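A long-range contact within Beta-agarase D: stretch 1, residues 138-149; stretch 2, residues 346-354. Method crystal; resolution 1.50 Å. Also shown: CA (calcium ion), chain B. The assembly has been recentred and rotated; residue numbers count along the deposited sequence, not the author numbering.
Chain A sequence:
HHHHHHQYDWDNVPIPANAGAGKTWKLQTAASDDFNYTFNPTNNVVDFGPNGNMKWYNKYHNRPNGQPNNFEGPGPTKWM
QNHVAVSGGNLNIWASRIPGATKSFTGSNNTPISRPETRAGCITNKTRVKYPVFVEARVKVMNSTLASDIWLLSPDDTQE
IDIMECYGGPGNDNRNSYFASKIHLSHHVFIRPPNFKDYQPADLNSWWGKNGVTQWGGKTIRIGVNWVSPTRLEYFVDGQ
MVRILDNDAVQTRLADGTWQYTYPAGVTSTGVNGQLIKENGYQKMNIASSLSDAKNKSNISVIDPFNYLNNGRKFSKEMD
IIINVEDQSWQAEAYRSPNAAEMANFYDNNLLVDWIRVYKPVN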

ATOM      1  N   ARG A 138      -7.469   6.043  -8.790  1.00  5.55           N
ATOM      2  CA  ARG A 138      -7.071   5.812 -10.172  1.00  5.73           C
ATOM      3  C   ARG A 138      -5.662   6.361 -10.287  1.00  5.63           C
ATOM      4  O   ARG A 138      -5.416   7.542 -10.036  1.00  6.37           O
ATOM      5  CB  ARG A 138      -8.018   6.490 -11.163  1.00  5.68           C
ATOM      6  CG  ARG A 138      -7.648   6.209 -12.607  1.00  7.05           C
ATOM      7  CD  ARG A 138      -8.770   6.686 -13.557  1.00  6.04           C
ATOM      8  NE  ARG A 138      -8.462   6.274 -14.933  1.00  7.36           N
ATOM      9  CZ  ARG A 138      -7.833   7.030 -15.830  1.00  7.87           C
ATOM     10  NH1 ARG A 138      -7.434   8.256 -15.523  1.00 10.57           N
ATOM     11  NH2 ARG A 138      -7.578   6.539 -17.043  1.00 11.84           N
ATOM     12  N   VAL A 139      -4.729   5.492 -10.672  1.00  5.96           N
ATOM     13  CA  VAL A 139      -3.302   5.778 -10.543  1.00  6.00           C
ATOM     14  C   VAL A 139      -2.499   5.203 -11.703  1.00  5.70           C
ATOM     15  O   VAL A 139      -2.756   4.071 -12.115  1.00  5.57           O
ATOM     16  CB  VAL A 139      -2.768   5.237  -9.188  1.00  6.50           C
ATOM     17  CG1 VAL A 139      -3.112   3.744  -8.986  1.00  7.03           C
ATOM     18  CG2 VAL A 139      -1.273   5.511  -9.037  1.00  6.75           C
ATOM     19  N   LYS A 140      -1.564   5.997 -12.239  1.00  5.88           N
ATOM     20  CA  LYS A 140      -0.591   5.483 -13.181  1.00  6.92           C
ATOM     21  C   LYS A 140       0.604   5.016 -12.368  1.00  6.33           C
ATOM     22  O   LYS A 140       1.390   5.836 -11.864  1.00  6.69           O
ATOM     23  CB  LYS A 140      -0.164   6.556 -14.165  1.00  7.73           C
ATOM     24  CG  LYS A 140       0.761   6.027 -15.265  1.00  8.64           C
ATOM     25  CD  LYS A 140       1.137   7.117 -16.234  1.00 13.13           C
ATOM     26  CE  LYS A 140       1.937   6.571 -17.405  1.00 17.64           C
ATOM     27  NZ  LYS A 140       2.330   7.676 -18.343  1.00 21.64           N
ATOM     28  N   VAL A 141       0.738   3.694 -12.261  1.00  6.65           N
ATOM     29  CA  VAL A 141       1.854   3.096 -11.526  1.00  6.37           C
ATOM     30  C   VAL A 141       3.174   3.568 -12.145  1.00  6.72           C
ATOM     31  O   VAL A 141       3.301   3.602 -13.375  1.00  6.23           O
ATOM     32  CB  VAL A 141       1.748   1.554 -11.587  1.00  6.11           C
ATOM     33  CG1 VAL A 141       2.930   0.883 -10.887  1.00  6.92           C
ATOM     34  CG2 VAL A 141       0.394   1.088 -11.000  1.00  6.66           C
ATOM     35  N   MET A 142       4.164   3.924 -11.327  1.00  6.55           N
ATOM     36  CA  MET A 142       5.448   4.350 -11.877  1.00  7.78           C
ATOM     37  C   MET A 142       6.131   3.238 -12.648  1.00  6.93           C
ATOM     38  O   MET A 142       6.247   2.112 -12.151  1.00  6.72           O
ATOM     39  CB  MET A 142       6.401   4.811 -10.800  1.00  8.30           C
ATOM     40  CG  MET A 142       5.988   6.034 -10.097  1.00  9.88           C
ATOM     41  SD  MET A 142       7.365   6.663  -9.083  1.00 12.73           S
ATOM     42  CE  MET A 142       7.504   5.249  -7.984  1.00 15.06           C
ATOM     43  N   ASN A 143       6.635   3.592 -13.829  1.00  7.36           N
ATOM     44  CA  ASN A 143       7.483   2.696 -14.607  1.00  7.26           C
ATOM     45  C   ASN A 143       8.913   2.705 -14.045  1.00  6.78           C
ATOM     46  O   ASN A 143       9.868   3.147 -14.690  1.00  7.02           O
ATOM     47  CB  ASN A 143       7.475   3.091 -16.085  1.00  7.39           C
ATOM     48  CG  ASN A 143       8.132   2.047 -16.939  1.00  9.71           C
ATOM     49  OD1 ASN A 143       8.152   0.868 -16.580  1.00 11.14           O
ATOM     50  ND2 ASN A 143       8.704   2.467 -18.052  1.00 14.16           N
ATOM     51  N   SER A 144       9.023   2.223 -12.811  1.00  7.06           N
ATOM     52  CA  SER A 144      10.231   2.316 -11.989  1.00  6.77           C
ATOM     53  C   SER A 144      10.290   1.101 -11.098  1.00  6.38           C
ATOM     54  O   SER A 144       9.263   0.515 -10.780  1.00  6.62           O
ATOM     55  CB  SER A 144      10.145   3.542 -11.080  1.00  6.64           C
ATOM     56  OG  SER A 144      11.305   3.705 -10.293  1.00  7.70           O
ATOM     57  N   THR A 145      11.503   0.728 -10.690  1.00  6.42           N
ATOM     58  CA  THR A 145      11.660  -0.364  -9.736  1.00  6.52           C
ATOM     59  C   THR A 145      11.326   0.076  -8.305  1.00  6.76           C
ATOM     60  O   THR A 145      11.275  -0.759  -7.404  1.00  6.55           O
ATOM     61  CB  THR A 145      13.078  -0.926  -9.765  1.00  6.24           C
ATOM     62  OG1 THR A 145      13.982   0.120  -9.393  1.00  7.26           O
ATOM     63  CG2 THR A 145      13.429  -1.382 -11.181  1.00  7.81           C
ATOM     64  N   LEU A 146      11.139   1.382  -8.097  1.00  5.97           N
ATOM     65  CA  LEU A 146      10.646   1.916  -6.815  1.00  5.91           C
ATOM     66  C   LEU A 146       9.216   1.499  -6.542  1.00  5.98           C
ATOM     67  O   LEU A 146       8.473   1.125  -7.454  1.00  6.06           O
ATOM     68  CB  LEU A 146      10.677   3.449  -6.837  1.00  6.68           C
ATOM     69  CG  LEU A 146      12.064   4.061  -6.949  1.00  5.60           C
ATOM     70  CD1 LEU A 146      11.933   5.543  -7.247  1.00  8.45           C
ATOM     71  CD2 LEU A 146      12.898   3.835  -5.698  1.00  6.23           C
ATOM     72  N   ALA A 147       8.828   1.593  -5.267  1.00  5.09           N
ATOM     73  CA  ALA A 147       7.470   1.253  -4.845  1.00  5.87           C
ATOM     74  C   ALA A 147       6.518   2.425  -5.067  1.00  5.97           C
ATOM     75  O   ALA A 147       6.786   3.552  -4.604  1.00  6.83           O
ATOM     76  CB  ALA A 147       7.462   0.861  -3.370  1.00  6.02           C
ATOM     77  N   SER A 148       5.432   2.142  -5.790  1.00  5.19           N
ATOM     78  CA  SER A 148       4.269   3.031  -5.901  1.00  5.05           C
ATOM     79  C   SER A 148       3.305   2.607  -4.807  1.00  5.20           C
ATOM     80  O   SER A 148       2.807   1.462  -4.829  1.00  5.48           O
ATOM     81  CB  SER A 148       3.617   2.859  -7.273  1.00  5.56           C
ATOM     82  OG  SER A 148       4.495   3.275  -8.312  1.00  6.27           O
ATOM     83  N   ASP A 149       3.066   3.500  -3.837  1.00  5.10           N
ATOM     84  CA  ASP A 149       2.347   3.141  -2.599  1.00  5.04           C
ATOM     85  C   ASP A 149       1.126   3.999  -2.340  1.00  5.08           C
ATOM     86  O   ASP A 149       1.208   5.245  -2.362  1.00  5.11           O
ATOM     87  CB  ASP A 149       3.248   3.294  -1.356  1.00  5.81           C
ATOM     88  CG  ASP A 149       4.476   2.404  -1.376  1.00  5.66           C
ATOM     89  OD1 ASP A 149       4.409   1.258  -1.865  1.00  6.43           O
ATOM     90  OD2 ASP A 149       5.525   2.874  -0.830  1.00  6.05           O
ATOM     91  N   PHE A 346      12.308  11.349 -16.535  1.00 16.04           N
ATOM     92  CA  PHE A 346      11.483  11.854 -15.420  1.00 15.58           C
ATOM     93  C   PHE A 346      10.109  11.187 -15.312  1.00 15.15           C
ATOM     94  O   PHE A 346       9.677  10.822 -14.214  1.00 15.02           O
ATOM     95  CB  PHE A 346      11.299  13.378 -15.464  1.00 15.55           C
ATOM     96  CG  PHE A 346      10.542  13.907 -14.277  1.00 15.61           C
ATOM     97  CD1 PHE A 346      11.184  14.089 -13.058  1.00 16.66           C
ATOM     98  CD2 PHE A 346       9.174  14.152 -14.359  1.00 15.11           C
ATOM     99  CE1 PHE A 346      10.474  14.531 -11.935  1.00 18.32           C
ATOM    100  CE2 PHE A 346       8.463  14.591 -13.238  1.00 17.28           C
ATOM    101  CZ  PHE A 346       9.116  14.789 -12.037  1.00 16.16           C
ATOM    102  N   TYR A 347       9.437  11.064 -16.456  1.00 14.92           N
ATOM    103  CA  TYR A 347       8.104  10.476 -16.604  1.00 15.16           C
ATOM    104  C   TYR A 347       8.035   9.110 -15.906  1.00 13.00           C
ATOM    105  O   TYR A 347       7.022   8.756 -15.291  1.00 11.70           O
ATOM    106  CB  TYR A 347       7.868  10.253 -18.100  1.00 18.26           C
ATOM    107  CG  TYR A 347       6.621  10.815 -18.731  1.00 23.49           C
ATOM    108  CD1 TYR A 347       6.413  12.195 -18.818  1.00 26.29           C
ATOM    109  CD2 TYR A 347       5.680   9.966 -19.328  1.00 26.91           C
ATOM    110  CE1 TYR A 347       5.271  12.720 -19.449  1.00 27.73           C
ATOM    111  CE2 TYR A 347       4.537  10.479 -19.952  1.00 27.25           C
ATOM    112  CZ  TYR A 347       4.343  11.856 -20.010  1.00 26.45           C
ATOM    113  OH  TYR A 347       3.217  12.368 -20.628  1.00 26.78           O
ATOM    114  N   ASP A 348       9.125   8.347 -16.001  1.00 10.56           N
ATOM    115  CA  ASP A 348       9.155   6.996 -15.451  1.00  9.50           C
ATOM    116  C   ASP A 348       9.237   6.985 -13.941  1.00  9.99           C
ATOM    117  O   ASP A 348       8.976   5.934 -13.326  1.00  9.64           O
ATOM    118  CB  ASP A 348      10.354   6.207 -15.999  1.00  8.81           C
ATOM    119  CG  ASP A 348      10.161   5.760 -17.429  1.00 11.31           C
ATOM    120  OD1 ASP A 348       9.005   5.669 -17.885  1.00 11.17           O
ATOM    121  OD2 ASP A 348      11.189   5.473 -18.087  1.00 12.48           O
ATOM    122  N   ASN A 349       9.579   8.142 -13.370  1.00  9.15           N
ATOM    123  CA  ASN A 349       9.836   8.281 -11.948  1.00  9.64           C
ATOM    124  C   ASN A 349       8.864   9.178 -11.211  1.00  8.68           C
ATOM    125  O   ASN A 349       9.193   9.706 -10.145  1.00  8.67           O
ATOM    126  CB  ASN A 349      11.257   8.770 -11.746  1.00 10.70           C
ATOM    127  CG  ASN A 349      12.256   7.748 -12.211  1.00 12.90           C
ATOM    128  OD1 ASN A 349      12.391   6.698 -11.580  1.00 19.18           O
ATOM    129  ND2 ASN A 349      12.902   8.008 -13.337  1.00 14.57           N
ATOM    130  N   ASN A 350       7.667   9.312 -11.775  1.00  8.25           N
ATOM    131  CA  ASN A 350       6.651  10.223 -11.267  1.00  7.49           C
ATOM    132  C   ASN A 350       5.313   9.514 -11.194  1.00  7.46           C
ATOM    133  O   ASN A 350       4.691   9.209 -12.208  1.00  8.75           O
ATOM    134  CB  ASN A 350       6.558  11.458 -12.167  1.00  7.72           C
ATOM    135  CG  ASN A 350       5.632  12.515 -11.626  1.00  8.45           C
ATOM    136  OD1 ASN A 350       5.338  12.570 -10.437  1.00 10.12           O
ATOM    137  ND2 ASN A 350       5.176  13.396 -12.512  1.00  9.28           N
ATOM    138  N   LEU A 351       4.875   9.257  -9.965  1.00  6.57           N
ATOM    139  CA  LEU A 351       3.596   8.604  -9.716  1.00  6.35           C
ATOM    140  C   LEU A 351       2.469   9.603  -9.955  1.00  6.20           C
ATOM    141  O   LEU A 351       2.507  10.687  -9.407  1.00  6.95           O
ATOM    142  CB  LEU A 351       3.582   8.103  -8.265  1.00  6.75           C
ATOM    143  CG  LEU A 351       2.323   7.367  -7.819  1.00  5.59           C
ATOM    144  CD1 LEU A 351       2.195   6.007  -8.469  1.00  6.30           C
ATOM    145  CD2 LEU A 351       2.335   7.215  -6.301  1.00  6.82           C
ATOM    146  N   LEU A 352       1.462   9.224 -10.754  1.00  6.27           N
ATOM    147  CA  LEU A 352       0.330  10.125 -11.055  1.00  7.14           C
ATOM    148  C   LEU A 352      -0.954   9.541 -10.520  1.00  6.89           C
ATOM    149  O   LEU A 352      -1.353   8.448 -10.931  1.00  8.31           O
ATOM    150  CB  LEU A 352       0.182  10.321 -12.574  1.00  6.86           C
ATOM    151  CG  LEU A 352       1.349  10.979 -13.308  1.00  7.77           C
ATOM    152  CD1 LEU A 352       1.010  11.110 -14.780  1.00  8.86           C
ATOM    153  CD2 LEU A 352       1.718  12.337 -12.726  1.00  9.91           C
ATOM    154  N   VAL A 353      -1.609  10.256  -9.602  1.00  6.54           N
ATOM    155  CA  VAL A 353      -2.912   9.828  -9.111  1.00  6.06           C
ATOM    156  C   VAL A 353      -3.978  10.797  -9.638  1.00  6.56           C
ATOM    157  O   VAL A 353      -4.021  11.981  -9.295  1.00  6.91           O
ATOM    158  CB  VAL A 353      -2.978   9.719  -7.568  1.00  5.97           C
ATOM    159  CG1 VAL A 353      -4.344   9.203  -7.121  1.00  6.57           C
ATOM    160  CG2 VAL A 353      -1.838   8.805  -7.025  1.00  5.59           C
ATOM    161  N   ASP A 354      -4.834  10.273 -10.499  1.00  6.19           N
ATOM    162  CA  ASP A 354      -5.912  11.061 -11.082  1.00  6.81           C
ATOM    163  C   ASP A 354      -6.942  11.441 -10.025  1.00  7.18           C
ATOM    164  O   ASP A 354      -7.430  12.581  -9.994  1.00  7.71           O
ATOM    165  CB  ASP A 354      -6.532  10.223 -12.199  1.00  7.03           C
ATOM    166  CG  ASP A 354      -7.605  10.956 -13.004  1.00  8.43           C
ATOM    167  OD1 ASP A 354      -7.749  12.202 -12.901  1.00 10.06           O
ATOM    168  OD2 ASP A 354      -8.302  10.263 -13.762  1.00 10.33           O
TER
HETATM  169 CA    CA B1359      -8.084  14.226 -11.737  1.00  8.99          CA
HETATM  170  O   HOH W   1       3.496   7.051 -13.371  1.00  9.43           O
HETATM  171  O   HOH W   2       5.648   6.186 -14.923  1.00 10.46           O
HETATM  172  O   HOH W   3      -8.090  14.765 -14.102  1.00 13.14           O

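This contact is an antiparallel strand pairing, with a salt bridge beside it at Arg-138 and Asp-354 and a loop packed against the backbone and side chains of 348-351. Strand 138-140 runs against strand 350-354, with Val-139 opposite Val-353 and Lys-140 opposite Leu-352. Two backbone hydrogen bonds hold the register: Lys-140 N donates to Leu-352 O (2.8 Å), and Asp-354 N donates to Arg-138 O (2.8 Å).

Val-139 and Val-353 point to the same sheet face, where their CG2 atoms lie 3.9 Å apart. Val-139 CG2 also meets Leu-351 CD1 at 3.5 Å. Lys-140 and Leu-352 share the other face.

At the Arg-138/Asp-354 side of the contact, Arg-138 NH1 forms a salt bridge with Asp-354 OD2 (2.8 Å), which lies near the guanidinium plane. The other carboxylate oxygen, Asp-354 OD1, binds calcium at 2.4 Å. One aspartate thus serves both cations.

Beyond Lys-140 the direct backbone pairing stops. Water 1 sits between the stretches, its oxygen 2.9 Å from Lys-140 O and 2.7 Å from Asn-350 O. Met-142 packs on Leu-351, CG to CB 3.7 Å. Water 2 links Asn-143 N (3.0 Å) to Tyr-347 O (2.9 Å). A weak hydrogen bond joins Asn-143 ND2 to Asp-348 OD1 (3.2 Å).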